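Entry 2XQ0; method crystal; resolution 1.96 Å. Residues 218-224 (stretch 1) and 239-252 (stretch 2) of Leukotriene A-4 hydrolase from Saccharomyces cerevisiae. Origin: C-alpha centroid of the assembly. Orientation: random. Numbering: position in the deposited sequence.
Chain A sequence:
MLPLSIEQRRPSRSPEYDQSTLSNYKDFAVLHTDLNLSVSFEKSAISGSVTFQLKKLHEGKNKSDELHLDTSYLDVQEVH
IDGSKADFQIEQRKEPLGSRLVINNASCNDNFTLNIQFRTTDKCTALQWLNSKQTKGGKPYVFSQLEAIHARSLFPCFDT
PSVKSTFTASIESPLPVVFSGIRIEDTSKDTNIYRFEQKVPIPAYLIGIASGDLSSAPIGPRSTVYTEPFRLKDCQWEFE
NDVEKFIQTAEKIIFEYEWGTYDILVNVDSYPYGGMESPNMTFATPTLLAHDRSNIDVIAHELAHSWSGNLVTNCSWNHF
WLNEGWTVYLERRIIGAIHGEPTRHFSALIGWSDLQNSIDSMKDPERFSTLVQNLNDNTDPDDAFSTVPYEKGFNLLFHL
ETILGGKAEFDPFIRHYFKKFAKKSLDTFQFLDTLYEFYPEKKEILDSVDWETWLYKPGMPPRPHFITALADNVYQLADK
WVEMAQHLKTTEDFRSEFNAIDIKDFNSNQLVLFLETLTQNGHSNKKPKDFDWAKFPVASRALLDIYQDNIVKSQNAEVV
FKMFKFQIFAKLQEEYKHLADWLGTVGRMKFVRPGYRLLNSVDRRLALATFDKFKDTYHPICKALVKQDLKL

Stretch 1 (218-224) PIGPRST
Stretch 2, residues 239-252: FENDVEKFIQTAEK

Arg 222 carries the main polar link between the two stretches. Its guanidinium forms salt bridges with two glutamates of the helix, Glu 244 and Glu 251, which lie two turns apart on the side facing the hairpin. Arg 222 NH2 donates to Glu 251 OE1 at 2.8 Å, and Arg 222 NH1 donates to Glu 251 OE2 at 3.1 Å. Arg 222 NE donates to Glu 244 OE1 at 3.2 Å, and Arg 222 NH2 to Glu 244 OE2 at 3.1 Å. Both carboxylates sit at the edge of the guanidinium, near its plane. Ile 247, between them on the helix, covers one face, with Ile 247 CG2 3.3 Å from Arg 222 NH2.

The CA-to-CB bond of Arg 222 points sideways. Chi1 is p (54°), and chi2 and chi3 are t, so the extended chain brings its end to the helix. Glu 244 is t, p with chi3 near 8°; Glu 251 is m, t with chi3 near -47°. Gln 248 NE2 holds Glu 244 OE2 at 2.9 Å within the helix.

Three waters bridge the two stretches. Water 3 accepts from Arg 222 N (2.9 Å) and donates to Ser 223 OG (2.9 Å) and Glu 244 OE1 (2.6 Å). Water 2 donates to Ile 219 O (2.7 Å) and accepts from Glu 244 N (3.0 Å), a first-turn amide. Water 1 donates to Pro 218 O (2.8 Å) and Glu 240 OE1 (2.6 Å).

Stretch 1 is a tight hairpin. Strand 218-220 leads into a type I turn from Gly 220 to Ser 223, and strand 223-224 follows. Pro 221 (phi/psi -62/-23) and Arg 222 (-135/30) occupy the turn's centre. Ile 219 N donates to Ser 223 O at 2.9 Å. At Gly 220 (177/175), a CB would clash with Pro 221 CD.

In stretch 2, Asp 242 precedes the helix of 243-252, whose phi/psi values stay near -63/-42. The backbones come closest at Ile 219 and Glu 240, with their CA atoms 4.1 Å apart. There Glu 240 CA makes a CA-H...O contact with Ile 219 O at 3.4 Å.

Ile 219 (p, t) is the buried apolar anchor. Its CG2 lies 3.9 Å from Phe 239 CB, and its CG1 lies 3.9 Å from Val 243 CG1. Ser 223 (m) is small and points toward the helix; its OG lies 3.8 Å from both Val 243 CG2 and Ile 247 CD1. Pro 221, which is exposed, rests its CG 3.6 Å from Glu 244 CD. The contact buries 499 Å² in all.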

# COMPACT_ATOMS: atom_id res chain seq x y z
N PRO A 218 20.49 12.66 -5.80
CA PRO A 218 19.67 13.55 -4.97
C PRO A 218 18.39 14.02 -5.65
O PRO A 218 18.40 14.38 -6.82
CB PRO A 218 20.59 14.74 -4.72
CG PRO A 218 21.55 14.74 -5.94
CD PRO A 218 21.77 13.28 -6.20
N ILE A 219 17.28 14.01 -4.93
CA ILE A 219 16.04 14.57 -5.46
C ILE A 219 15.53 15.72 -4.62
O ILE A 219 14.46 16.25 -4.88
CB ILE A 219 14.93 13.50 -5.60
CG1 ILE A 219 14.80 12.68 -4.30
CG2 ILE A 219 15.23 12.60 -6.78
CD1 ILE A 219 13.71 11.61 -4.34
N GLY A 220 16.30 16.11 -3.61
CA GLY A 220 15.93 17.24 -2.78
C GLY A 220 16.95 17.39 -1.67
O GLY A 220 17.83 16.55 -1.53
N PRO A 221 16.82 18.46 -0.85
CA PRO A 221 17.76 18.75 0.25
C PRO A 221 17.81 17.66 1.32
O PRO A 221 18.79 17.53 2.04
CB PRO A 221 17.22 20.06 0.83
CG PRO A 221 15.79 20.11 0.43
CD PRO A 221 15.74 19.44 -0.93
N ARG A 222 16.76 16.86 1.43
CA ARG A 222 16.82 15.76 2.38
C ARG A 222 16.30 14.47 1.76
O ARG A 222 15.81 13.60 2.47
CB ARG A 222 16.07 16.09 3.68
CG ARG A 222 14.65 16.52 3.43
CD ARG A 222 13.94 16.97 4.71
NE ARG A 222 12.89 17.94 4.39
CZ ARG A 222 12.02 18.41 5.26
NH1 ARG A 222 12.05 18.01 6.53
NH2 ARG A 222 11.11 19.29 4.87
N SER A 223 16.46 14.34 0.45
CA SER A 223 15.89 13.21 -0.28
C SER A 223 16.81 12.66 -1.36
O SER A 223 17.39 13.40 -2.13
CB SER A 223 14.55 13.61 -0.90
OG SER A 223 13.61 13.92 0.11
N THR A 224 16.90 11.35 -1.42
CA THR A 224 17.72 10.71 -2.42
C THR A 224 16.90 9.62 -3.05
O THR A 224 16.12 8.96 -2.37
CB THR A 224 18.94 10.07 -1.76
OG1 THR A 224 19.65 11.07 -1.00
CG2 THR A 224 19.86 9.44 -2.79
N PHE A 239 11.14 12.99 -9.77
CA PHE A 239 10.87 13.29 -8.37
C PHE A 239 11.47 14.60 -7.90
O PHE A 239 11.03 15.17 -6.89
CB PHE A 239 11.44 12.18 -7.47
CG PHE A 239 10.77 10.85 -7.65
CD1 PHE A 239 9.39 10.76 -7.75
CD2 PHE A 239 11.52 9.69 -7.68
CE1 PHE A 239 8.78 9.52 -7.90
CE2 PHE A 239 10.90 8.46 -7.82
CZ PHE A 239 9.53 8.38 -7.94
N GLU A 240 12.50 15.07 -8.60
CA GLU A 240 13.35 16.14 -8.05
C GLU A 240 12.67 17.49 -8.01
O GLU A 240 13.16 18.40 -7.35
CB GLU A 240 14.65 16.29 -8.85
CG GLU A 240 14.43 16.88 -10.23
CD GLU A 240 15.69 16.88 -11.11
OE1 GLU A 240 16.82 16.65 -10.61
OE2 GLU A 240 15.54 17.12 -12.32
N ASN A 241 11.57 17.63 -8.74
CA ASN A 241 10.90 18.93 -8.83
C ASN A 241 9.81 19.05 -7.79
O ASN A 241 9.25 20.11 -7.61
CB ASN A 241 10.29 19.14 -10.22
CG ASN A 241 9.50 20.44 -10.33
OD1 ASN A 241 10.08 21.53 -10.34
ND2 ASN A 241 8.17 20.34 -10.41
N ASP A 242 9.50 17.96 -7.09
CA ASP A 242 8.26 17.91 -6.34
C ASP A 242 8.35 17.33 -4.93
O ASP A 242 7.50 17.63 -4.12
CB ASP A 242 7.20 17.15 -7.14
CG ASP A 242 6.61 17.97 -8.27
OD1 ASP A 242 5.66 18.73 -8.01
OD2 ASP A 242 7.10 17.86 -9.43
N VAL A 243 9.34 16.48 -4.66
CA VAL A 243 9.37 15.79 -3.37
C VAL A 243 9.53 16.77 -2.20
O VAL A 243 8.84 16.65 -1.21
CB VAL A 243 10.39 14.59 -3.29
CG1 VAL A 243 11.80 15.02 -3.61
CG2 VAL A 243 10.35 13.92 -1.90
N GLU A 244 10.41 17.76 -2.32
CA GLU A 244 10.56 18.64 -1.17
C GLU A 244 9.31 19.47 -0.94
O GLU A 244 8.92 19.71 0.19
CB GLU A 244 11.81 19.51 -1.25
CG GLU A 244 11.96 20.48 -0.09
CD GLU A 244 12.32 19.80 1.23
OE1 GLU A 244 12.62 18.59 1.24
OE2 GLU A 244 12.31 20.50 2.26
N LYS A 245 8.65 19.86 -2.03
CA LYS A 245 7.38 20.57 -1.93
C LYS A 245 6.32 19.74 -1.20
O LYS A 245 5.60 20.27 -0.36
CB LYS A 245 6.90 20.97 -3.33
CG LYS A 245 5.52 21.59 -3.40
CD LYS A 245 5.27 22.16 -4.79
CE LYS A 245 5.49 21.10 -5.87
NZ LYS A 245 5.79 21.71 -7.21
N PHE A 246 6.23 18.45 -1.51
CA PHE A 246 5.33 17.57 -0.77
C PHE A 246 5.67 17.53 0.71
O PHE A 246 4.79 17.60 1.58
CB PHE A 246 5.38 16.14 -1.31
CG PHE A 246 4.65 15.94 -2.60
CD1 PHE A 246 3.77 16.89 -3.07
CD2 PHE A 246 4.84 14.78 -3.35
CE1 PHE A 246 3.10 16.70 -4.28
CE2 PHE A 246 4.17 14.58 -4.55
CZ PHE A 246 3.30 15.55 -5.01
N ILE A 247 6.96 17.38 1.02
CA ILE A 247 7.30 17.27 2.43
C ILE A 247 6.88 18.52 3.17
O ILE A 247 6.21 18.44 4.19
CB ILE A 247 8.79 16.97 2.68
CG1 ILE A 247 9.21 15.68 1.99
CG2 ILE A 247 9.03 16.80 4.20
CD1 ILE A 247 10.68 15.36 2.15
N GLN A 248 7.25 19.68 2.64
CA GLN A 248 6.97 20.98 3.29
C GLN A 248 5.47 21.24 3.38
O GLN A 248 4.99 21.83 4.34
CB GLN A 248 7.68 22.13 2.56
CG GLN A 248 9.20 22.18 2.80
CD GLN A 248 9.88 23.23 1.94
OE1 GLN A 248 9.24 24.19 1.49
NE2 GLN A 248 11.18 23.06 1.68
N THR A 249 4.72 20.77 2.39
CA THR A 249 3.26 20.86 2.45
C THR A 249 2.66 20.02 3.60
O THR A 249 1.81 20.50 4.36
CB THR A 249 2.62 20.45 1.12
OG1 THR A 249 3.07 21.35 0.08
CG2 THR A 249 1.10 20.55 1.24
N ALA A 250 3.12 18.78 3.73
CA ALA A 250 2.66 17.92 4.83
C ALA A 250 3.01 18.50 6.19
O ALA A 250 2.22 18.46 7.12
CB ALA A 250 3.27 16.52 4.69
N GLU A 251 4.23 19.02 6.30
CA GLU A 251 4.70 19.61 7.54
C GLU A 251 3.86 20.81 7.99
O GLU A 251 3.67 21.02 9.17
CB GLU A 251 6.16 20.02 7.41
CG GLU A 251 7.17 18.86 7.44
CD GLU A 251 8.63 19.34 7.31
OE1 GLU A 251 8.92 20.18 6.41
OE2 GLU A 251 9.48 18.88 8.09
N LYS A 252 3.36 21.60 7.04
CA LYS A 252 2.54 22.75 7.37
C LYS A 252 1.17 22.30 7.86
O LYS A 252 0.61 22.90 8.77
CB LYS A 252 2.39 23.68 6.15
CG LYS A 252 1.48 24.87 6.40
CD LYS A 252 1.50 25.89 5.26
CE LYS A 252 0.74 27.15 5.66
NZ LYS A 252 0.32 27.95 4.47
O HOH W 1 18.01 16.79 -8.25
O HOH W 2 12.61 18.16 -4.30
O HOH W 3 14.12 16.74 0.18